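Long-range contacts in transferrin binding protein B (Actinobacillus suis, PDB 3PQU), which probably binds host transferrin at the bacterial outer membrane as a surface lipoprotein that takes part in iron acquisition: residues 35-40 with 292-297; 366-371 with 381-386; 373-378 with 394-399; 389-394 with 404-409. All coordinates share one frame; numbering follows the deposited sequence. Where two conformers were deposited one is given.

Contact 1: residues 35-40 with 292-297; sequences DKLMEP and SNYLEG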
loop_
_atom_site.group_PDB
_atom_site.type_symbol
_atom_site.label_atom_id
_atom_site.label_comp_id
_atom_site.label_asym_id
_atom_site.label_seq_id
_atom_site.Cartn_x
_atom_site.Cartn_y
_atom_site.Cartn_z
ATOM N N ASP A 35 -14.621 0.163 -7.876
ATOM C CA ASP A 35 -14.698 -1.224 -8.325
ATOM C C ASP A 35 -13.649 -2.040 -7.591
ATOM O O ASP A 35 -12.558 -1.544 -7.290
ATOM C CB ASP A 35 -14.448 -1.324 -9.831
ATOM C CG ASP A 35 -15.654 -0.906 -10.649
ATOM O OD1 ASP A 35 -16.725 -0.669 -10.050
ATOM O OD2 ASP A 35 -15.530 -0.819 -11.890
ATOM N N LYS A 36 -13.975 -3.294 -7.302
ATOM C CA LYS A 36 -13.069 -4.166 -6.559
ATOM C C LYS A 36 -11.640 -4.167 -7.096
ATOM O O LYS A 36 -10.704 -4.028 -6.323
ATOM C CB LYS A 36 -13.611 -5.597 -6.507
ATOM C CG LYS A 36 -14.969 -5.698 -5.843
ATOM C CD LYS A 36 -15.485 -7.124 -5.845
ATOM C CE LYS A 36 -16.875 -7.205 -5.235
ATOM N NZ LYS A 36 -17.279 -8.610 -4.948
ATOM N N LEU A 37 -11.473 -4.319 -8.410
ATOM C CA LEU A 37 -10.141 -4.365 -9.012
ATOM C C LEU A 37 -9.371 -3.079 -8.804
ATOM O O LEU A 37 -8.164 -3.053 -8.980
ATOM C CB LEU A 37 -10.224 -4.619 -10.510
ATOM C CG LEU A 37 -10.378 -6.061 -10.953
ATOM C CD1 LEU A 37 -10.601 -6.067 -12.449
ATOM C CD2 LEU A 37 -9.162 -6.879 -10.558
ATOM N N MET A 38 -10.067 -2.006 -8.448
ATOM C CA MET A 38 -9.396 -0.729 -8.299
ATOM C C MET A 38 -9.032 -0.426 -6.840
ATOM O O MET A 38 -8.417 0.598 -6.559
ATOM C CB MET A 38 -10.232 0.394 -8.935
ATOM C CG MET A 38 -10.588 0.110 -10.405
ATOM S SD MET A 38 -9.128 -0.135 -11.467
ATOM C CE MET A 38 -8.606 1.555 -11.586
ATOM N N GLU A 39 -9.393 -1.320 -5.918
ATOM C CA GLU A 39 -9.049 -1.138 -4.495
ATOM C C GLU A 39 -7.542 -1.323 -4.292
ATOM O O GLU A 39 -6.946 -2.194 -4.902
ATOM C CB GLU A 39 -9.804 -2.144 -3.605
ATOM C CG GLU A 39 -11.300 -1.863 -3.419
ATOM C CD GLU A 39 -11.577 -0.667 -2.518
ATOM O OE1 GLU A 39 -12.745 -0.225 -2.469
ATOM O OE2 GLU A 39 -10.634 -0.172 -1.854
ATOM N N PRO A 40 -6.926 -0.514 -3.414
ATOM C CA PRO A 40 -5.477 -0.603 -3.230
ATOM C C PRO A 40 -5.078 -1.757 -2.312
ATOM O O PRO A 40 -5.779 -2.040 -1.342
ATOM C CB PRO A 40 -5.138 0.734 -2.575
ATOM C CG PRO A 40 -6.416 1.111 -1.858
ATOM C CD PRO A 40 -7.495 0.690 -2.776
ATOM N N SER A 292 -7.197 -2.291 -21.644
ATOM C CA SER A 292 -7.704 -2.473 -20.290
ATOM C C SER A 292 -8.142 -1.153 -19.683
ATOM O O SER A 292 -7.399 -0.187 -19.759
ATOM C CB SER A 292 -6.614 -3.040 -19.352
ATOM O OG SER A 292 -7.095 -3.025 -17.987
ATOM N N ASN A 293 -9.318 -1.131 -19.053
ATOM C CA ASN A 293 -9.798 0.025 -18.292
ATOM C C ASN A 293 -9.496 -0.133 -16.809
ATOM O O ASN A 293 -9.952 0.670 -15.997
ATOM C CB ASN A 293 -11.318 0.146 -18.397
ATOM C CG ASN A 293 -11.765 0.761 -19.686
ATOM O OD1 ASN A 293 -11.053 1.568 -20.285
ATOM N ND2 ASN A 293 -12.961 0.395 -20.121
ATOM N N TYR A 294 -8.760 -1.184 -16.457
ATOM C CA TYR A 294 -8.611 -1.596 -15.062
ATOM C C TYR A 294 -7.150 -1.715 -14.635
ATOM O O TYR A 294 -6.681 -2.790 -14.263
ATOM C CB TYR A 294 -9.345 -2.916 -14.843
ATOM C CG TYR A 294 -10.807 -2.794 -15.206
ATOM C CD1 TYR A 294 -11.715 -2.216 -14.324
ATOM C CD2 TYR A 294 -11.273 -3.236 -16.440
ATOM C CE1 TYR A 294 -13.057 -2.083 -14.662
ATOM C CE2 TYR A 294 -12.615 -3.105 -16.787
ATOM C CZ TYR A 294 -13.492 -2.528 -15.897
ATOM O OH TYR A 294 -14.808 -2.409 -16.246
ATOM N N LEU A 295 -6.441 -0.595 -14.690
ATOM C CA LEU A 295 -5.059 -0.545 -14.248
ATOM C C LEU A 295 -5.000 0.163 -12.898
ATOM O O LEU A 295 -5.583 1.232 -12.736
ATOM C CB LEU A 295 -4.205 0.211 -15.271
ATOM C CG LEU A 295 -2.707 0.346 -14.943
ATOM C CD1 LEU A 295 -1.852 0.208 -16.207
ATOM C CD2 LEU A 295 -2.406 1.660 -14.209
ATOM N N GLU A 296 -4.285 -0.429 -11.940
ATOM C CA GLU A 296 -4.149 0.170 -10.614
ATOM C C GLU A 296 -2.820 -0.259 -10.057
ATOM O O GLU A 296 -2.411 -1.403 -10.241
ATOM C CB GLU A 296 -5.276 -0.298 -9.682
ATOM C CG GLU A 296 -5.488 0.580 -8.436
ATOM C CD GLU A 296 -4.523 0.299 -7.276
ATOM O OE1 GLU A 296 -3.779 -0.708 -7.305
ATOM O OE2 GLU A 296 -4.524 1.089 -6.303
ATOM N N GLY A 297 -2.136 0.661 -9.395
ATOM C CA GLY A 297 -0.869 0.363 -8.753
ATOM C C GLY A 297 -0.530 1.402 -7.688
ATOM O O GLY A 297 -1.358 2.248 -7.341
HETATM O O HOH W 1 -16.056 -0.570 -14.856
HETATM O O HOH W 2 -6.654 2.713 -5.870
#
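Met38 lies against the backbone of Tyr294 and Leu295 through a side chain bent at chi2 and chi3, which brings the thioether against the strand; its CG stands anti to its own carbonyl carbon (chi1 -55°). There Met38 SD rests 3.9 Å from Tyr294 CA, and the terminal methyl, Met38 CE, touches Leu295 O at 3.3 Å. The sulfur also lies near the plane of the Tyr294 ring, at its edge. Leu37 approaches the same tyrosine at about a right angle, its CD1 meeting Tyr294 CB at 4.2 Å. At the far end of the ring, Asp35 OD2 lies in the ring plane, 3.9 Å from Tyr294 CE1, and one water joins the carboxylate to the phenol: it donates to Asp35 OD2 and lies 2.6 Å from Tyr294 OH.

Glu296 works differently. An anti arrangement of CG and the backbone N (chi1 -162°) sets CG 3.5 Å from Met38 O; the bend at chi2 then turns the carboxylate so that OE2 lies beside Pro40 CA. A second water donates to both Met38 O and Glu296 OE2, while Glu296 OE1 forms a salt bridge with Arg274 on the adjacent strand 274-281. The 3-10 segment 36-38 of the N-lobe handle thus packs on strand 292-300 of the N-lobe barrel. Between the two segments the polar links are the two waters, but Lys310 NZ on neighbouring strand 306-312 bonds to Leu37 O, giving the handle a direct polar hold on the barrel, and the Arg274 salt bridge probably offsets the charge of buried Glu296.

Contact 2: residues 366-371 with 381-386; sequences QKIDLA and VEINGK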
loop_
_atom_site.group_PDB
_atom_site.type_symbol
_atom_site.label_atom_id
_atom_site.label_comp_id
_atom_site.label_asym_id
_atom_site.label_seq_id
_atom_site.Cartn_x
_atom_site.Cartn_y
_atom_site.Cartn_z
ATOM N N GLN A 366 -6.701 -6.448 5.435
ATOM C CA GLN A 366 -8.098 -6.090 5.680
ATOM C C GLN A 366 -8.226 -4.610 6.030
ATOM O O GLN A 366 -7.480 -4.098 6.864
ATOM C CB GLN A 366 -8.689 -6.938 6.812
ATOM C CG GLN A 366 -9.871 -7.796 6.389
ATOM C CD GLN A 366 -10.947 -7.892 7.459
ATOM O OE1 GLN A 366 -10.947 -8.813 8.277
ATOM N NE2 GLN A 366 -11.877 -6.940 7.454
ATOM N N LYS A 367 -9.173 -3.924 5.392
ATOM C CA LYS A 367 -9.418 -2.510 5.671
ATOM C C LYS A 367 -10.500 -2.347 6.737
ATOM O O LYS A 367 -11.646 -2.731 6.531
ATOM C CB LYS A 367 -9.830 -1.764 4.398
ATOM C CG LYS A 367 -8.765 -1.734 3.299
ATOM C CD LYS A 367 -9.282 -0.988 2.064
ATOM C CE LYS A 367 -8.216 -0.854 0.982
ATOM N NZ LYS A 367 -7.732 -2.195 0.533
ATOM N N ILE A 368 -10.130 -1.782 7.883
ATOM C CA ILE A 368 -11.087 -1.529 8.959
ATOM C C ILE A 368 -11.624 -0.107 8.874
ATOM O O ILE A 368 -10.886 0.857 9.113
ATOM C CB ILE A 368 -10.440 -1.722 10.336
ATOM C CG1 ILE A 368 -9.712 -3.065 10.392
ATOM C CG2 ILE A 368 -11.488 -1.637 11.453
ATOM C CD1 ILE A 368 -9.040 -3.330 11.715
ATOM N N ASP A 369 -12.905 0.021 8.537
ATOM C CA ASP A 369 -13.552 1.327 8.443
ATOM C C ASP A 369 -13.643 1.962 9.825
ATOM O O ASP A 369 -14.140 1.336 10.756
ATOM C CB ASP A 369 -14.945 1.201 7.819
ATOM C CG ASP A 369 -15.698 2.525 7.778
ATOM O OD1 ASP A 369 -15.072 3.598 7.949
ATOM O OD2 ASP A 369 -16.930 2.490 7.566
ATOM N N LEU A 370 -13.164 3.200 9.960
ATOM C CA LEU A 370 -13.116 3.845 11.275
ATOM C C LEU A 370 -14.274 4.803 11.565
ATOM O O LEU A 370 -14.410 5.289 12.685
ATOM C CB LEU A 370 -11.798 4.592 11.454
ATOM C CG LEU A 370 -10.523 3.756 11.394
ATOM C CD1 LEU A 370 -9.295 4.653 11.601
ATOM C CD2 LEU A 370 -10.572 2.650 12.437
ATOM N N ALA A 371 -15.102 5.081 10.564
ATOM C CA ALA A 371 -16.178 6.042 10.744
ATOM C C ALA A 371 -17.352 5.399 11.469
ATOM O O ALA A 371 -17.479 4.174 11.503
ATOM C CB ALA A 371 -16.612 6.616 9.401
ATOM N N VAL A 381 -13.083 -6.519 15.175
ATOM C CA VAL A 381 -12.958 -7.293 13.964
ATOM C C VAL A 381 -12.013 -8.466 14.184
ATOM O O VAL A 381 -10.880 -8.303 14.643
ATOM C CB VAL A 381 -12.500 -6.403 12.793
ATOM C CG1 VAL A 381 -11.179 -5.736 13.123
ATOM C CG2 VAL A 381 -12.416 -7.206 11.499
ATOM N N GLU A 382 -12.514 -9.659 13.906
ATOM C CA GLU A 382 -11.699 -10.852 13.972
ATOM C C GLU A 382 -10.854 -10.934 12.700
ATOM O O GLU A 382 -11.349 -11.301 11.635
ATOM C CB GLU A 382 -12.591 -12.088 14.118
ATOM C CG GLU A 382 -11.831 -13.394 14.222
ATOM C CD GLU A 382 -11.309 -13.656 15.618
ATOM O OE1 GLU A 382 -11.916 -13.139 16.580
ATOM O OE2 GLU A 382 -10.303 -14.383 15.758
ATOM N N ILE A 383 -9.587 -10.558 12.807
ATOM C CA ILE A 383 -8.660 -10.694 11.691
ATOM C C ILE A 383 -7.774 -11.853 12.061
ATOM O O ILE A 383 -6.639 -11.682 12.504
ATOM C CB ILE A 383 -7.811 -9.438 11.485
ATOM C CG1 ILE A 383 -8.714 -8.239 11.202
ATOM C CG2 ILE A 383 -6.820 -9.650 10.347
ATOM C CD1 ILE A 383 -7.979 -6.925 11.190
ATOM N N ASN A 384 -8.325 -13.043 11.884
ATOM C CA ASN A 384 -7.807 -14.236 12.530
ATOM C C ASN A 384 -6.289 -14.391 12.506
ATOM O O ASN A 384 -5.620 -14.083 11.513
ATOM C CB ASN A 384 -8.534 -15.475 12.012
ATOM C CG ASN A 384 -10.029 -15.405 12.268
ATOM O OD1 ASN A 384 -10.722 -14.544 11.725
ATOM N ND2 ASN A 384 -10.529 -16.301 13.109
ATOM N N GLY A 385 -5.766 -14.861 13.634
ATOM C CA GLY A 385 -6.619 -15.252 14.745
ATOM C C GLY A 385 -6.852 -14.190 15.809
ATOM O O GLY A 385 -7.374 -14.492 16.881
ATOM N N LYS A 386 -6.484 -12.946 15.515
ATOM C CA LYS A 386 -6.528 -11.881 16.515
ATOM C C LYS A 386 -7.815 -11.067 16.474
ATOM O O LYS A 386 -8.208 -10.550 15.430
ATOM C CB LYS A 386 -5.322 -10.953 16.357
ATOM C CG LYS A 386 -3.983 -11.644 16.552
ATOM C CD LYS A 386 -2.932 -11.084 15.610
ATOM C CE LYS A 386 -3.330 -11.305 14.157
ATOM N NZ LYS A 386 -2.257 -10.889 13.210
#
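Gln366 and Val381 reach toward each other tip to tip, the amide end of the glutamine arriving at one branch of the valine. Gln366 has the most surface buried here, but it was modelled in two conformers, and its amide contacts are therefore tentative. In the conformer given, OE1 lies 3.9 Å from Val381 CG2 and 3.7 Å from Ile383 CG1, a packing of polar group on methyl and methylene carbons at the margin of the interface.

The firmer part of the contact rests on Ile368, Val381 and Ile383. Val381 CG1 stands between the backbone N and the carbonyl carbon (chi1 58°), the crowded position, while CG2 is anti to the backbone N; the two methyls therefore divide their work, CG2 going to the glutamine and CG1 to the isoleucine. Ile368 extends its longer branch across the gap, and its CD1 touches Val381 CG1 at 3.5 Å and Ile383 CD1 at 3.8 Å. One methyl thus bridges two residues of the opposing strand. Ile363, on the neighbouring strand 360-363, lies against both Ile368 and Ile383 and extends the apolar patch.

The axes of strands 366-369 and 381-383 run nearly antiparallel, at 168°, but stay 9.8 Å apart, too wide for backbone pairing. Strand 366-369 pairs instead with 360-363, and 376-383 with 386-393. This is the face-to-face packing of two separate antiparallel sheets, here a two-stranded hairpin laid against the larger sheet of the C-lobe handle domain.

Contact 3: residues 373-378 with 394-399; sequences VNFKNS and CSNLEY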
loop_
_atom_site.group_PDB
_atom_site.type_symbol
_atom_site.label_atom_id
_atom_site.label_comp_id
_atom_site.label_asym_id
_atom_site.label_seq_id
_atom_site.Cartn_x
_atom_site.Cartn_y
_atom_site.Cartn_z
ATOM N N VAL A 373 -21.476 6.389 13.697
ATOM C CA VAL A 373 -22.564 7.307 14.000
ATOM C C VAL A 373 -22.238 8.207 15.189
ATOM O O VAL A 373 -22.794 9.291 15.314
ATOM C CB VAL A 373 -23.891 6.543 14.268
ATOM C CG1 VAL A 373 -24.268 5.695 13.057
ATOM C CG2 VAL A 373 -23.776 5.670 15.517
ATOM N N ASN A 374 -21.332 7.757 16.054
ATOM C CA ASN A 374 -20.994 8.492 17.272
ATOM C C ASN A 374 -19.821 9.456 17.106
ATOM O O ASN A 374 -19.163 9.483 16.062
ATOM C CB ASN A 374 -20.697 7.511 18.406
ATOM C CG ASN A 374 -21.910 6.704 18.806
ATOM O OD1 ASN A 374 -23.027 7.219 18.829
ATOM N ND2 ASN A 374 -21.699 5.433 19.129
ATOM N N PHE A 375 -19.570 10.253 18.142
ATOM C CA PHE A 375 -18.426 11.158 18.157
ATOM C C PHE A 375 -17.130 10.378 18.004
ATOM O O PHE A 375 -16.291 10.717 17.178
ATOM C CB PHE A 375 -18.383 11.976 19.444
ATOM C CG PHE A 375 -17.142 12.811 19.583
ATOM C CD1 PHE A 375 -16.981 13.961 18.825
ATOM C CD2 PHE A 375 -16.134 12.443 20.462
ATOM C CE1 PHE A 375 -15.842 14.734 18.945
ATOM C CE2 PHE A 375 -14.990 13.212 20.590
ATOM C CZ PHE A 375 -14.843 14.361 19.831
ATOM N N LYS A 376 -16.962 9.347 18.825
ATOM C CA LYS A 376 -15.910 8.367 18.606
ATOM C C LYS A 376 -16.562 6.990 18.609
ATOM O O LYS A 376 -17.565 6.780 19.291
ATOM C CB LYS A 376 -14.785 8.494 19.639
ATOM C CG LYS A 376 -15.061 7.909 21.009
ATOM C CD LYS A 376 -13.857 8.136 21.926
ATOM C CE LYS A 376 -13.966 7.369 23.239
ATOM N NZ LYS A 376 -12.876 7.755 24.179
ATOM N N ASN A 377 -16.014 6.065 17.827
ATOM C CA ASN A 377 -16.671 4.788 17.586
ATOM C C ASN A 377 -15.729 3.615 17.772
ATOM O O ASN A 377 -14.570 3.671 17.371
ATOM C CB ASN A 377 -17.258 4.775 16.172
ATOM C CG ASN A 377 -18.228 5.920 15.944
ATOM O OD1 ASN A 377 -19.420 5.800 16.229
ATOM N ND2 ASN A 377 -17.719 7.046 15.447
ATOM N N SER A 378 -16.232 2.551 18.386
ATOM C CA SER A 378 -15.436 1.351 18.590
ATOM C C SER A 378 -15.720 0.304 17.516
ATOM O O SER A 378 -16.872 0.063 17.156
ATOM C CB SER A 378 -15.703 0.765 19.975
ATOM O OG SER A 378 -14.988 -0.446 20.149
ATOM N N CYS A 394 -12.309 11.611 15.347
ATOM C CA CYS A 394 -13.659 11.918 15.822
ATOM C C CYS A 394 -14.551 12.213 14.624
ATOM O O CYS A 394 -14.065 12.450 13.517
ATOM C CB CYS A 394 -13.670 13.172 16.699
ATOM S SG CYS A 394 -12.235 13.399 17.739
ATOM N N SER A 395 -15.858 12.251 14.860
ATOM C CA SER A 395 -16.828 12.465 13.790
ATOM C C SER A 395 -16.703 13.839 13.137
ATOM O O SER A 395 -17.132 14.027 12.001
ATOM C CB SER A 395 -18.247 12.281 14.313
ATOM O OG SER A 395 -18.538 13.263 15.285
ATOM N N ASN A 396 -16.124 14.800 13.850
ATOM C CA ASN A 396 -15.899 16.123 13.265
ATOM C C ASN A 396 -14.568 16.257 12.515
ATOM O O ASN A 396 -14.284 17.307 11.944
ATOM C CB ASN A 396 -16.021 17.227 14.319
ATOM C CG ASN A 396 -14.925 17.163 15.363
ATOM O OD1 ASN A 396 -14.278 16.128 15.543
ATOM N ND2 ASN A 396 -14.714 18.274 16.068
ATOM N N LEU A 397 -13.756 15.203 12.530
ATOM C CA LEU A 397 -12.486 15.206 11.805
ATOM C C LEU A 397 -12.617 14.384 10.522
ATOM O O LEU A 397 -12.782 13.170 10.559
ATOM C CB LEU A 397 -11.340 14.703 12.694
ATOM C CG LEU A 397 -11.077 15.561 13.944
ATOM C CD1 LEU A 397 -10.027 14.944 14.850
ATOM C CD2 LEU A 397 -10.659 16.967 13.546
ATOM N N GLU A 398 -12.562 15.068 9.387
ATOM C CA GLU A 398 -12.829 14.467 8.087
ATOM C C GLU A 398 -11.579 13.922 7.404
ATOM O O GLU A 398 -11.668 13.009 6.590
ATOM C CB GLU A 398 -13.452 15.521 7.172
ATOM C CG GLU A 398 -14.399 14.969 6.134
ATOM C CD GLU A 398 -15.736 14.577 6.732
ATOM O OE1 GLU A 398 -16.097 15.135 7.793
ATOM O OE2 GLU A 398 -16.423 13.716 6.141
ATOM N N TYR A 399 -10.416 14.486 7.719
ATOM C CA TYR A 399 -9.197 14.146 6.979
ATOM C C TYR A 399 -8.129 13.511 7.856
ATOM O O TYR A 399 -6.979 13.384 7.450
ATOM C CB TYR A 399 -8.654 15.391 6.263
ATOM C CG TYR A 399 -9.632 15.906 5.242
ATOM C CD1 TYR A 399 -9.664 15.371 3.966
ATOM C CD2 TYR A 399 -10.557 16.893 5.565
ATOM C CE1 TYR A 399 -10.573 15.806 3.029
ATOM C CE2 TYR A 399 -11.478 17.338 4.632
ATOM C CZ TYR A 399 -11.475 16.789 3.364
ATOM O OH TYR A 399 -12.368 17.213 2.416
#
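Phe375 and Cys394 meet in the C-lobe handle domain, where the residues leading into strand 376-383 lie against a type I beta turn, Cys394 to Leu397, in the loop between strands 386-393 and 400-409. One direct hydrogen bond joins the segments: Ser395 N donates to Phe375 O at 2.8 Å, meeting a lone pair in the carbonyl plane, although the bond is bent, 139° at the hydrogen. The same oxygen also receives a weaker CA-H...O contact from Cys394 CA at 3.2 Å.

Other bonds hold each segment's shape. The Asn377 amide uses both ends on Asn374: OD1 accepts from Asn374 N on an in-plane lone pair, and ND2 donates to Asn374 O from above the carbonyl plane. Leu397 N closes the turn onto Cys394 O.

The main side-chain packing involves the phenyl ring. With CG anti to the backbone N (chi1 173°), Phe375 swings its ring over to the disulfide-bonded Cys394. Cys394 CB lies over one face in a CH-pi contact, 27° off the ring normal and offset toward the rim; the sulfur is oblique to the ring, and Cys394 SG comes to 3.5 Å from Phe375 CZ.

Contact 4: residues 389-394 with 404-409; sequences VAVACC and QLWQKE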
loop_
_atom_site.group_PDB
_atom_site.type_symbol
_atom_site.label_atom_id
_atom_site.label_comp_id
_atom_site.label_asym_id
_atom_site.label_seq_id
_atom_site.Cartn_x
_atom_site.Cartn_y
_atom_site.Cartn_z
ATOM N N VAL A 389 -9.589 -4.629 18.275
ATOM C CA VAL A 389 -10.554 -3.578 18.543
ATOM C C VAL A 389 -9.905 -2.181 18.473
ATOM O O VAL A 389 -8.832 -1.931 19.033
ATOM C CB VAL A 389 -11.278 -3.805 19.885
ATOM C CG1 VAL A 389 -10.342 -4.442 20.889
ATOM C CG2 VAL A 389 -11.852 -2.499 20.410
ATOM N N ALA A 390 -10.556 -1.278 17.751
ATOM C CA ALA A 390 -10.042 0.074 17.573
ATOM C C ALA A 390 -11.099 1.086 17.977
ATOM O O ALA A 390 -12.278 0.943 17.648
ATOM C CB ALA A 390 -9.629 0.302 16.138
ATOM N N VAL A 391 -10.673 2.112 18.697
ATOM C CA VAL A 391 -11.575 3.183 19.098
ATOM C C VAL A 391 -11.105 4.476 18.446
ATOM O O VAL A 391 -10.081 5.041 18.829
ATOM C CB VAL A 391 -11.617 3.325 20.621
ATOM C CG1 VAL A 391 -12.544 4.461 21.028
ATOM C CG2 VAL A 391 -12.064 2.012 21.255
ATOM N N ALA A 392 -11.853 4.938 17.452
ATOM C CA ALA A 392 -11.397 6.024 16.589
ATOM C C ALA A 392 -12.174 7.323 16.799
ATOM O O ALA A 392 -13.400 7.315 16.904
ATOM C CB ALA A 392 -11.472 5.601 15.138
ATOM N N CYS A 393 -11.441 8.434 16.842
ATOM C CA CYS A 393 -12.012 9.769 16.977
ATOM C C CYS A 393 -11.542 10.611 15.791
ATOM O O CYS A 393 -10.472 10.335 15.253
ATOM C CB CYS A 393 -11.497 10.387 18.273
ATOM S SG CYS A 393 -12.488 11.742 18.886
ATOM N N CYS A 394 -12.309 11.611 15.347
ATOM C CA CYS A 394 -13.659 11.918 15.822
ATOM C C CYS A 394 -14.551 12.213 14.624
ATOM O O CYS A 394 -14.065 12.450 13.517
ATOM C CB CYS A 394 -13.670 13.172 16.699
ATOM S SG CYS A 394 -12.235 13.399 17.739
ATOM N N GLN A 404 -7.375 4.515 19.993
ATOM C CA GLN A 404 -6.716 3.393 20.630
ATOM C C GLN A 404 -6.867 2.153 19.769
ATOM O O GLN A 404 -7.838 2.011 19.020
ATOM C CB GLN A 404 -7.338 3.134 21.995
ATOM C CG GLN A 404 -7.707 4.384 22.749
ATOM C CD GLN A 404 -8.542 4.077 23.975
ATOM O OE1 GLN A 404 -8.217 3.180 24.753
ATOM N NE2 GLN A 404 -9.632 4.814 24.149
ATOM N N LEU A 405 -5.903 1.254 19.882
ATOM C CA LEU A 405 -5.961 -0.007 19.165
ATOM C C LEU A 405 -5.288 -1.073 20.003
ATOM O O LEU A 405 -4.195 -0.858 20.528
ATOM C CB LEU A 405 -5.267 0.116 17.814
ATOM C CG LEU A 405 -5.075 -1.197 17.061
ATOM C CD1 LEU A 405 -6.392 -1.684 16.447
ATOM C CD2 LEU A 405 -4.020 -1.002 15.994
ATOM N N TRP A 406 -5.945 -2.216 20.143
ATOM C CA TRP A 406 -5.357 -3.323 20.880
ATOM C C TRP A 406 -5.924 -4.658 20.441
ATOM O O TRP A 406 -6.955 -4.722 19.766
ATOM C CB TRP A 406 -5.542 -3.133 22.392
ATOM C CG TRP A 406 -6.941 -3.381 22.901
ATOM C CD1 TRP A 406 -7.461 -4.572 23.326
ATOM C CD2 TRP A 406 -7.984 -2.409 23.064
ATOM N NE1 TRP A 406 -8.762 -4.404 23.734
ATOM C CE2 TRP A 406 -9.108 -3.085 23.582
ATOM C CE3 TRP A 406 -8.078 -1.036 22.820
ATOM C CZ2 TRP A 406 -10.310 -2.435 23.856
ATOM C CZ3 TRP A 406 -9.273 -0.391 23.095
ATOM C CH2 TRP A 406 -10.371 -1.090 23.607
ATOM N N GLN A 407 -5.234 -5.728 20.814
ATOM C CA GLN A 407 -5.807 -7.046 20.671
ATOM C C GLN A 407 -6.415 -7.413 22.014
ATOM O O GLN A 407 -5.798 -7.200 23.059
ATOM C CB GLN A 407 -4.755 -8.070 20.266
ATOM C CG GLN A 407 -5.351 -9.434 19.994
ATOM C CD GLN A 407 -4.394 -10.551 20.306
ATOM O OE1 GLN A 407 -3.177 -10.380 20.223
ATOM N NE2 GLN A 407 -4.935 -11.707 20.679
ATOM N N LYS A 408 -7.632 -7.942 21.988
ATOM C CA LYS A 408 -8.292 -8.355 23.217
ATOM C C LYS A 408 -8.403 -9.871 23.262
ATOM O O LYS A 408 -8.567 -10.521 22.228
ATOM C CB LYS A 408 -9.679 -7.717 23.333
ATOM C CG LYS A 408 -10.781 -8.479 22.624
ATOM C CD LYS A 408 -12.094 -7.720 22.681
ATOM C CE LYS A 408 -12.636 -7.656 24.097
ATOM N NZ LYS A 408 -13.068 -8.998 24.590
ATOM N N GLU A 409 -8.298 -10.428 24.463
ATOM C CA GLU A 409 -8.485 -11.858 24.659
ATOM C C GLU A 409 -9.189 -12.115 25.983
ATOM O O GLU A 409 -8.631 -11.873 27.052
ATOM C CB GLU A 409 -7.146 -12.603 24.608
ATOM C CG GLU A 409 -6.216 -12.328 25.778
ATOM C CD GLU A 409 -5.324 -13.512 26.092
ATOM O OE1 GLU A 409 -5.122 -13.809 27.291
ATOM O OE2 GLU A 409 -4.834 -14.155 25.140
#
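Val391 N donates to Gln404 O at 2.9 Å, the shortest of four backbone bonds between residues 389-394 and 404-409, within the antiparallel beta hairpin of strands 386-393 and 400-409 in the C-lobe handle. Gln404 N returns a bond to Val391 O, and Val389 exchanges two more with Trp406; the one from Val389 N to Trp406 O is almost straight, 178° at the hydrogen. Between them sits the non-hydrogen-bonded pair Ala390 and Leu405, where Leu405 CD1 packs 3.8 Å from Ala390 CB.

Val389, Val391, Gln404 and Trp406 share the other face of the sheet. Trp406 CG lies between its backbone N and carbonyl carbon (chi1 74°), which carries the indole across to the partner strand, where Val391 CG2 approaches CZ3 obliquely. Lys408 adds its aliphatic chain beside Val389, its NZ bonding to Gly410 O. At the end of the first strand, where Cys393 still pairs with Phe402, the vicinal disulfide joins Cys393 to Cys394 across a cis peptide. Trp406 NE1 is buried without a polar partner in the model. Val389, turned off a staggered torsion (chi1 34°), makes a tight, probably strained CH-pi contact over the indole face, its CG1 3.3 Å from Trp406 CE2.

Contact 1 belongs to the N-lobe, joining its handle to its barrel, whereas contacts 2, 3 and 4 all lie in the C-lobe handle. Contact 1 closes before the others open along the chain. Contacts 2 and 3 interleave and share strand 376-383, with centres about 17 Å apart; contact 4 follows contact 2, about 10 Å from it between centres. Contacts 3 and 4 share Cys394, and the probable hydrogen bond from Ala392 N to Asn377 O ties their strands into one sheet. The centres of contacts 1 and 2 are about 22 Å apart, yet in the conformer given Lys367 NZ probably bonds to Pro40 O, a touch between C-lobe handle and N-lobe that may help hold the lobes together.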